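Local atomic coordinates of putative branched chain amino acid ABC transporter, periplasmic amino acid-binding protein (Brucella ovis, PDB entry 4XFK), a protein that probably binds leucine, isoleucine, valine and related amino acids as the periplasmic component of an ABC amino-acid transport system. Residues Ala139-Thr144 with Tyr166-Asp171; Glu186-Thr191 with Ala211-Val216; Pro203-Ile208 with Ser233-Lys238. The protein carries 1 engineered substitution. All coordinates share one frame; numbering follows the deposited sequence.

Interaction 1 (Ala139-Thr144 with Tyr166-Asp171); sequences AIRFKT and YSWGVD. Engineered in segment 139-144: Arg141 (natural residue His). With ACT (acetate ion), chain B.
Trp168 reaches from the first turn of helix 167-184 to two residues of helix 138-152, meeting both with the far corner of its six-membered ring. Its CH2 lies 4.1 Å from CE2 of Phe142 and 4.2 Å from CG of Arg141. The two aromatic side chains cross at roughly a right angle: the indole corner arrives at the edge of the phenyl ring, near its plane, whereas CE2 of Phe142 comes obliquely to the indole. Arg141, an engineered residue, uses its aliphatic CG, which sits at the indole edge, and sends its guanidinium elsewhere, to a salt bridge with Glu118 and to the carbonyl oxygen of Ser265. With CG anti to the backbone N (chi1 161°), Trp168 carries its ring toward helix 138-152, and NE1 is satisfied by the carbonyl oxygen of Gly219. One face of the indole holds the methyl group of an acetate ion, probably from the crystallisation liquor, 3.8 Å from ACT CH3 to Trp168 CG. The acetate is fixed at its other end by Tyr166, the N-cap residue, whose OH donates to ACT O over 2.6 Å; Ser88 and the backbone N of Glu118 bind it too. This setting is consistent with the ligand cleft of a periplasmic binding protein. Phe142 also packs farther along helix 167-184, on Val172, Thr175 and Val176, so the two helices pack together beyond the indole, with strand 350-360 touching Ile140 and Thr144.

Interaction 2 (Glu186-Thr191 with Ala211-Val216); sequences EVVDKT and ANVDTV
Val188 meets Ala211 and Val213 where strand 186-193, helix 202-210 and strand 215-218 form a right-handed beta-alpha-beta crossover of the periplasmic binding protein fold. The two strands are not neighbours: strand 158-164 runs parallel to both and lies between them, so this contact is made by the turn that leaves the helix and bridges toward the second strand. Val188 and Ala211 bury most of the surface. CG1 of Val188 lies 3.9 Å from the methyl CB of Ala211 and 3.7 Å from the carbonyl oxygen of the same residue, while CB of Val188 comes within 4.2 Å of CG1 of Val213. A chi1 of 171° sets CG1 opposite the backbone N and directs that branch at Ala211. Asp189 adds a looser touch, with its CB 4.4 Å from CB of Ala211. No hydrogen bond joins the two segments, and apart from the approach of CG1 to the Ala211 carbonyl oxygen the touching groups are aliphatic.

Around this first shell, strand 158-164 sets both sides. Backbone hydrogen bonds from Val188 to Ala159 and from Asp189 to Ser161 hold the edge of the sheet. On the turn, Arg158 binds the carbonyl oxygens of Ala211 and Asn212 through its guanidinium, and its backbone N meets the carboxylate of Asp214. Asn212 leaves the helix with positive phi (53°), turning the chain so that Val213 faces Val188. Beside the contact, the carboxylate of Asp189 turns to the following peptide: the backbone N of Lys190 donates to Asp189 OD1 over 2.9 Å, approaching from above the carboxylate plane.

Interaction 3 (Pro203-Ile208 with Ser233-Lys238); sequences PYVAKI and SGAGLK
Val205 is the first residue of 203-208 to meet the end of helix 223-235, and it does so through CG1, which lies 3.7 Å from the CB of Ala235. With chi1 at 171°, that methyl branch points away from the backbone N and leans toward Ala235. The same CG1 comes 4.5 Å from CD1 of Leu237, a more distant approach that leaves Val205 between the last helical turn and the chain that follows it. Farther back along helix 223-235, Leu228 and Ala231 also receive the Val205 side chain. The alpha carbons of Val205 and Ala235 are 7.5 Å apart, the nearest approach of the two backbones. The two helices belong to consecutive beta-alpha units of the periplasmic binding protein fold.

One turn later, Ile208 occupies the same side of its helix. Its CG2 branch meets CD1 of Leu237 at 4.0 Å, and the two side chains cross at about a right angle, methyl against methyl. Beyond Leu237, Ile208 packs on Val213 and on Tyr160 of strand 158-164, which places it between its helix and the sheet.

Leu237 is delivered to this place by the way helix 223-235 ends. Gly236 has positive phi (65°) and closes a Schellman motif, one of its two bonds being Gly236 N to Ser233 O at 3.1 Å. The reversal brings the next residue back against helix 202-210, where Leu237 also touches Gln209, as does Ala235. Leu237 has the largest share of the buried surface, followed by Val205.

Every contact across the segments is between aliphatic carbons, with no hydrogen bond or charge pair. The contact therefore rests on van der Waals packing and the exclusion of water from Val205, Ile208 and Leu237, which are buried.

Overall arrangement
Interaction 1 closes along the chain before the other two open, while interactions 2 and 3 interleave in sequence and touch: Ile208 CG2 lies 3.6 Å from Val216 CG2, and Tyr204 CE1 lies 3.8 Å from Thr191 CG2, with centres 12 Å apart. Together they join helix 202-210 to the sheet beneath and the helix beside it. Interaction 1 stands apart, its centre 16 Å from that of interaction 2 and 23 Å from that of interaction 3, although helix 167-184 runs directly into strand 186-193. It alone holds the acetate. The engineered Arg141 side chain is about 7 Å from a bound sodium ion, too far to be a ligand of it.

Interaction 1 (Ala139-Thr144 with Tyr166-Asp171)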
loop_
_atom_site.group_PDB
_atom_site.type_symbol
_atom_site.label_atom_id
_atom_site.label_comp_id
_atom_site.label_asym_id
_atom_site.label_seq_id
_atom_site.Cartn_x
_atom_site.Cartn_y
_atom_site.Cartn_z
ATOM N N ALA A 139 9.996 -4.708 -1.091
ATOM C CA ALA A 139 10.590 -5.743 -1.933
ATOM C C ALA A 139 9.700 -6.065 -3.127
ATOM O O ALA A 139 10.167 -6.147 -4.262
ATOM C CB ALA A 139 10.887 -7.002 -1.118
ATOM N N ILE A 140 8.410 -6.239 -2.870
ATOM C CA ILE A 140 7.476 -6.536 -3.942
ATOM C C ILE A 140 7.400 -5.369 -4.936
ATOM O O ILE A 140 7.459 -5.577 -6.153
ATOM C CB ILE A 140 6.071 -6.851 -3.382
ATOM C CG1 ILE A 140 6.115 -8.103 -2.487
ATOM C CG2 ILE A 140 5.065 -6.994 -4.516
ATOM C CD1 ILE A 140 4.820 -8.359 -1.715
ATOM N N ARG A 141 7.265 -4.146 -4.420
ATOM C CA ARG A 141 7.181 -2.969 -5.283
ATOM C C ARG A 141 8.372 -2.875 -6.236
ATOM O O ARG A 141 8.209 -2.689 -7.448
ATOM C CB ARG A 141 7.133 -1.678 -4.459
ATOM C CG ARG A 141 5.850 -1.425 -3.683
ATOM C CD ARG A 141 4.659 -1.076 -4.549
ATOM N NE ARG A 141 3.572 -0.614 -3.691
ATOM C CZ ARG A 141 2.381 -0.216 -4.127
ATOM N NH1 ARG A 141 2.112 -0.197 -5.426
ATOM N NH2 ARG A 141 1.452 0.160 -3.258
ATOM N N PHE A 142 9.578 -2.980 -5.685
ATOM C CA PHE A 142 10.749 -2.605 -6.467
ATOM C C PHE A 142 11.361 -3.717 -7.292
ATOM O O PHE A 142 11.946 -3.451 -8.335
ATOM C CB PHE A 142 11.710 -1.717 -5.665
ATOM C CG PHE A 142 11.144 -0.350 -5.489
ATOM C CD1 PHE A 142 11.329 0.616 -6.472
ATOM C CD2 PHE A 142 10.286 -0.074 -4.430
ATOM C CE1 PHE A 142 10.731 1.857 -6.367
ATOM C CE2 PHE A 142 9.672 1.171 -4.321
ATOM C CZ PHE A 142 9.882 2.128 -5.297
ATOM N N LYS A 143 11.158 -4.963 -6.885
ATOM C CA LYS A 143 11.469 -6.091 -7.750
ATOM C C LYS A 143 10.562 -6.054 -8.971
ATOM O O LYS A 143 11.020 -6.128 -10.111
ATOM C CB LYS A 143 11.252 -7.410 -7.013
ATOM C CG LYS A 143 11.212 -8.608 -7.946
ATOM C CD LYS A 143 10.703 -9.870 -7.253
ATOM C CE LYS A 143 9.183 -9.868 -7.064
ATOM N NZ LYS A 143 8.754 -9.260 -5.773
ATOM N N THR A 144 9.252 -5.933 -8.733
ATOM C CA THR A 144 8.317 -5.975 -9.855
ATOM C C THR A 144 8.469 -4.798 -10.816
ATOM O O THR A 144 8.420 -5.000 -12.028
ATOM C CB THR A 144 6.827 -6.157 -9.436
ATOM O OG1 THR A 144 6.406 -5.068 -8.608
ATOM C CG2 THR A 144 6.608 -7.477 -8.696
ATOM N N TYR A 166 13.207 7.677 6.142
ATOM C CA TYR A 166 12.556 6.942 7.229
ATOM C C TYR A 166 12.495 5.482 6.801
ATOM O O TYR A 166 12.981 5.142 5.718
ATOM C CB TYR A 166 11.172 7.506 7.601
ATOM C CG TYR A 166 10.017 7.264 6.647
ATOM C CD1 TYR A 166 9.971 7.869 5.394
ATOM C CD2 TYR A 166 8.931 6.478 7.035
ATOM C CE1 TYR A 166 8.890 7.681 4.543
ATOM C CE2 TYR A 166 7.850 6.279 6.194
ATOM C CZ TYR A 166 7.832 6.882 4.948
ATOM O OH TYR A 166 6.758 6.704 4.101
ATOM N N SER A 167 11.914 4.619 7.633
ATOM C CA SER A 167 11.987 3.171 7.409
ATOM C C SER A 167 11.635 2.781 5.974
ATOM O O SER A 167 12.363 2.019 5.335
ATOM C CB SER A 167 11.117 2.402 8.407
ATOM O OG SER A 167 9.765 2.774 8.269
ATOM N N TRP A 168 10.537 3.327 5.459
ATOM C CA TRP A 168 10.085 2.987 4.112
ATOM C C TRP A 168 11.119 3.321 3.031
ATOM O O TRP A 168 11.468 2.472 2.206
ATOM C CB TRP A 168 8.751 3.685 3.814
ATOM C CG TRP A 168 8.437 3.781 2.349
ATOM C CD1 TRP A 168 8.383 4.926 1.601
ATOM C CD2 TRP A 168 8.141 2.702 1.452
ATOM N NE1 TRP A 168 8.066 4.628 0.301
ATOM C CE2 TRP A 168 7.916 3.272 0.179
ATOM C CE3 TRP A 168 8.065 1.311 1.595
ATOM C CZ2 TRP A 168 7.609 2.502 -0.946
ATOM C CZ3 TRP A 168 7.749 0.549 0.476
ATOM C CH2 TRP A 168 7.530 1.145 -0.777
ATOM N N GLY A 169 11.605 4.556 3.030
ATOM C CA GLY A 169 12.529 4.989 1.998
ATOM C C GLY A 169 13.865 4.279 2.058
ATOM O O GLY A 169 14.475 3.987 1.025
ATOM N N VAL A 170 14.332 4.011 3.270
ATOM C CA VAL A 170 15.547 3.238 3.468
ATOM C C VAL A 170 15.369 1.836 2.884
ATOM O O VAL A 170 16.263 1.327 2.210
ATOM C CB VAL A 170 15.898 3.195 4.963
ATOM C CG1 VAL A 170 16.989 2.164 5.252
ATOM C CG2 VAL A 170 16.325 4.585 5.422
ATOM N N ASP A 171 14.206 1.227 3.116
ATOM C CA ASP A 171 13.947 -0.097 2.562
ATOM C C ASP A 171 13.920 -0.082 1.033
ATOM O O ASP A 171 14.391 -1.029 0.389
ATOM C CB ASP A 171 12.619 -0.662 3.074
ATOM C CG ASP A 171 12.676 -1.113 4.521
ATOM O OD1 ASP A 171 13.777 -1.330 5.058
ATOM O OD2 ASP A 171 11.593 -1.275 5.116
HETATM C C ACT B . 4.829 3.932 3.843
HETATM O O ACT B . 5.288 4.650 4.760
HETATM O OXT ACT B . 4.525 2.756 4.151
HETATM C CH3 ACT B . 4.653 4.468 2.457
#

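Interaction 2 (Glu186-Thr191 with Ala211-Val216)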
loop_
_atom_site.group_PDB
_atom_site.type_symbol
_atom_site.label_atom_id
_atom_site.label_comp_id
_atom_site.label_asym_id
_atom_site.label_seq_id
_atom_site.Cartn_x
_atom_site.Cartn_y
_atom_site.Cartn_z
ATOM N N GLU A 186 23.160 -0.194 -12.790
ATOM C CA GLU A 186 24.093 0.306 -11.803
ATOM C C GLU A 186 23.435 1.467 -11.085
ATOM O O GLU A 186 22.912 2.381 -11.726
ATOM C CB GLU A 186 25.384 0.771 -12.473
ATOM C CG GLU A 186 26.416 1.317 -11.498
ATOM C CD GLU A 186 27.629 1.914 -12.182
ATOM O OE1 GLU A 186 27.929 1.535 -13.335
ATOM O OE2 GLU A 186 28.280 2.769 -11.550
ATOM N N VAL A 187 23.445 1.427 -9.759
ATOM C CA VAL A 187 22.973 2.561 -8.984
ATOM C C VAL A 187 24.117 3.572 -8.932
ATOM O O VAL A 187 25.006 3.491 -8.079
ATOM C CB VAL A 187 22.495 2.148 -7.573
ATOM C CG1 VAL A 187 21.940 3.345 -6.827
ATOM C CG2 VAL A 187 21.423 1.067 -7.680
ATOM N N VAL A 188 24.100 4.499 -9.887
ATOM C CA VAL A 188 25.187 5.458 -10.080
ATOM C C VAL A 188 25.322 6.387 -8.884
ATOM O O VAL A 188 26.430 6.727 -8.458
ATOM C CB VAL A 188 24.945 6.304 -11.348
ATOM C CG1 VAL A 188 25.943 7.452 -11.442
ATOM C CG2 VAL A 188 25.015 5.429 -12.587
ATOM N N ASP A 189 24.181 6.805 -8.347
ATOM C CA ASP A 189 24.173 7.697 -7.206
ATOM C C ASP A 189 22.853 7.503 -6.482
ATOM O O ASP A 189 21.909 6.945 -7.042
ATOM C CB ASP A 189 24.359 9.150 -7.669
ATOM C CG ASP A 189 24.857 10.064 -6.566
ATOM O OD1 ASP A 189 25.137 9.570 -5.454
ATOM O OD2 ASP A 189 24.982 11.284 -6.821
ATOM N N LYS A 190 22.802 7.924 -5.227
ATOM C CA LYS A 190 21.594 7.766 -4.433
ATOM C C LYS A 190 21.492 8.841 -3.366
ATOM O O LYS A 190 22.498 9.419 -2.949
ATOM C CB LYS A 190 21.531 6.368 -3.809
ATOM C CG LYS A 190 22.670 6.046 -2.865
ATOM C CD LYS A 190 22.769 4.548 -2.618
ATOM C CE LYS A 190 24.083 4.193 -1.941
ATOM N NZ LYS A 190 24.241 2.719 -1.783
ATOM N N THR A 191 20.264 9.099 -2.932
ATOM C CA THR A 191 19.964 10.157 -1.982
ATOM C C THR A 191 18.841 9.730 -1.052
ATOM O O THR A 191 17.845 9.160 -1.499
ATOM C CB THR A 191 19.444 11.408 -2.719
ATOM O OG1 THR A 191 20.511 12.000 -3.460
ATOM C CG2 THR A 191 18.854 12.434 -1.745
ATOM N N ALA A 211 24.064 12.546 -12.896
ATOM C CA ALA A 211 24.345 11.118 -12.819
ATOM C C ALA A 211 24.150 10.416 -14.157
ATOM O O ALA A 211 24.544 9.259 -14.312
ATOM C CB ALA A 211 23.498 10.467 -11.739
ATOM N N ASN A 212 23.531 11.112 -15.109
ATOM C CA ASN A 212 23.330 10.583 -16.457
ATOM C C ASN A 212 22.645 9.218 -16.438
ATOM O O ASN A 212 23.208 8.218 -16.886
ATOM C CB ASN A 212 24.667 10.522 -17.204
ATOM C CG ASN A 212 24.517 10.070 -18.639
ATOM O OD1 ASN A 212 23.489 10.308 -19.275
ATOM N ND2 ASN A 212 25.537 9.394 -19.154
ATOM N N VAL A 213 21.431 9.182 -15.902
ATOM C CA VAL A 213 20.735 7.923 -15.700
ATOM C C VAL A 213 19.525 7.753 -16.612
ATOM O O VAL A 213 18.972 8.716 -17.137
ATOM C CB VAL A 213 20.294 7.763 -14.229
ATOM C CG1 VAL A 213 21.512 7.739 -13.305
ATOM C CG2 VAL A 213 19.325 8.873 -13.821
ATOM N N ASP A 214 19.113 6.504 -16.780
ATOM C CA ASP A 214 17.938 6.183 -17.571
ATOM C C ASP A 214 16.687 6.092 -16.700
ATOM O O ASP A 214 15.574 6.399 -17.147
ATOM C CB ASP A 214 18.186 4.865 -18.301
ATOM C CG ASP A 214 19.528 4.851 -19.010
ATOM O OD1 ASP A 214 19.694 5.681 -19.923
ATOM O OD2 ASP A 214 20.417 4.044 -18.649
ATOM N N THR A 215 16.880 5.684 -15.451
ATOM C CA THR A 215 15.771 5.399 -14.550
ATOM C C THR A 215 16.054 6.025 -13.201
ATOM O O THR A 215 17.182 5.977 -12.711
ATOM C CB THR A 215 15.620 3.885 -14.349
ATOM O OG1 THR A 215 15.528 3.248 -15.627
ATOM C CG2 THR A 215 14.380 3.557 -13.526
ATOM N N VAL A 216 15.025 6.617 -12.604
ATOM C CA VAL A 216 15.096 7.117 -11.236
ATOM C C VAL A 216 14.125 6.310 -10.379
ATOM O O VAL A 216 12.911 6.451 -10.516
ATOM C CB VAL A 216 14.737 8.611 -11.149
ATOM C CG1 VAL A 216 14.839 9.083 -9.698
ATOM C CG2 VAL A 216 15.644 9.429 -12.071
#

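Interaction 3 (Pro203-Ile208 with Ser233-Lys238)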
loop_
_atom_site.group_PDB
_atom_site.type_symbol
_atom_site.label_atom_id
_atom_site.label_comp_id
_atom_site.label_asym_id
_atom_site.label_seq_id
_atom_site.Cartn_x
_atom_site.Cartn_y
_atom_site.Cartn_z
ATOM N N PRO A 203 17.405 21.270 -6.705
ATOM C CA PRO A 203 18.793 20.813 -6.532
ATOM C C PRO A 203 18.937 19.293 -6.624
ATOM O O PRO A 203 19.989 18.779 -7.020
ATOM C CB PRO A 203 19.149 21.278 -5.117
ATOM C CG PRO A 203 18.184 22.354 -4.810
ATOM C CD PRO A 203 16.930 22.031 -5.535
ATOM N N TYR A 204 17.883 18.573 -6.258
ATOM C CA TYR A 204 17.900 17.117 -6.347
ATOM C C TYR A 204 17.792 16.660 -7.796
ATOM O O TYR A 204 18.467 15.715 -8.219
ATOM C CB TYR A 204 16.784 16.519 -5.485
ATOM C CG TYR A 204 17.015 16.783 -4.017
ATOM C CD1 TYR A 204 17.799 15.924 -3.256
ATOM C CD2 TYR A 204 16.487 17.915 -3.400
ATOM C CE1 TYR A 204 18.033 16.165 -1.921
ATOM C CE2 TYR A 204 16.722 18.169 -2.061
ATOM C CZ TYR A 204 17.494 17.290 -1.329
ATOM O OH TYR A 204 17.728 17.542 -0.002
ATOM N N VAL A 205 16.951 17.346 -8.560
ATOM C CA VAL A 205 16.847 17.075 -9.983
ATOM C C VAL A 205 18.192 17.344 -10.673
ATOM O O VAL A 205 18.612 16.584 -11.543
ATOM C CB VAL A 205 15.675 17.857 -10.617
ATOM C CG1 VAL A 205 15.698 17.753 -12.128
ATOM C CG2 VAL A 205 14.353 17.326 -10.065
ATOM N N ALA A 206 18.896 18.390 -10.245
ATOM C CA ALA A 206 20.228 18.680 -10.788
ATOM C C ALA A 206 21.215 17.531 -10.524
ATOM O O ALA A 206 22.008 17.168 -11.394
ATOM C CB ALA A 206 20.761 19.994 -10.223
ATOM N N LYS A 207 21.157 16.957 -9.325
ATOM C CA LYS A 207 22.003 15.813 -8.979
ATOM C C LYS A 207 21.683 14.600 -9.858
ATOM O O LYS A 207 22.590 13.893 -10.318
ATOM C CB LYS A 207 21.844 15.441 -7.502
ATOM N N ILE A 208 20.394 14.372 -10.096
ATOM C CA ILE A 208 19.953 13.286 -10.963
ATOM C C ILE A 208 20.463 13.498 -12.386
ATOM O O ILE A 208 20.971 12.572 -13.024
ATOM C CB ILE A 208 18.423 13.160 -10.943
ATOM C CG1 ILE A 208 17.975 12.669 -9.567
ATOM C CG2 ILE A 208 17.936 12.211 -12.035
ATOM C CD1 ILE A 208 16.484 12.788 -9.325
ATOM N N SER A 233 9.796 18.283 -14.266
ATOM C CA SER A 233 9.145 18.876 -15.429
ATOM C C SER A 233 9.776 20.219 -15.800
ATOM O O SER A 233 10.071 20.476 -16.970
ATOM C CB SER A 233 7.649 19.057 -15.166
ATOM O OG SER A 233 6.997 19.556 -16.319
ATOM N N GLY A 234 9.992 21.075 -14.808
ATOM C CA GLY A 234 10.613 22.366 -15.048
ATOM C C GLY A 234 12.002 22.265 -15.651
ATOM O O GLY A 234 12.413 23.144 -16.411
ATOM N N ALA A 235 12.722 21.193 -15.319
ATOM C CA ALA A 235 14.090 20.990 -15.788
ATOM C C ALA A 235 14.149 20.226 -17.110
ATOM O O ALA A 235 15.217 20.083 -17.704
ATOM C CB ALA A 235 14.902 20.251 -14.727
ATOM N N GLY A 236 13.005 19.730 -17.569
ATOM C CA GLY A 236 12.969 18.911 -18.771
ATOM C C GLY A 236 13.710 17.595 -18.609
ATOM O O GLY A 236 14.342 17.103 -19.547
ATOM N N LEU A 237 13.627 17.017 -17.414
ATOM C CA LEU A 237 14.340 15.780 -17.106
ATOM C C LEU A 237 14.011 14.686 -18.105
ATOM O O LEU A 237 12.841 14.462 -18.429
ATOM C CB LEU A 237 13.991 15.305 -15.699
ATOM C CG LEU A 237 14.673 14.018 -15.234
ATOM C CD1 LEU A 237 16.147 14.260 -14.919
ATOM C CD2 LEU A 237 13.940 13.439 -14.028
ATOM N N LYS A 238 15.048 14.014 -18.595
ATOM C CA LYS A 238 14.878 12.973 -19.604
ATOM C C LYS A 238 14.682 11.580 -19.012
ATOM O O LYS A 238 13.981 10.749 -19.601
ATOM C CB LYS A 238 16.056 12.975 -20.581
ATOM C CG LYS A 238 16.135 14.240 -21.421
ATOM C CD LYS A 238 17.109 14.084 -22.574
ATOM C CE LYS A 238 17.097 15.307 -23.477
ATOM N NZ LYS A 238 15.713 15.644 -23.935
#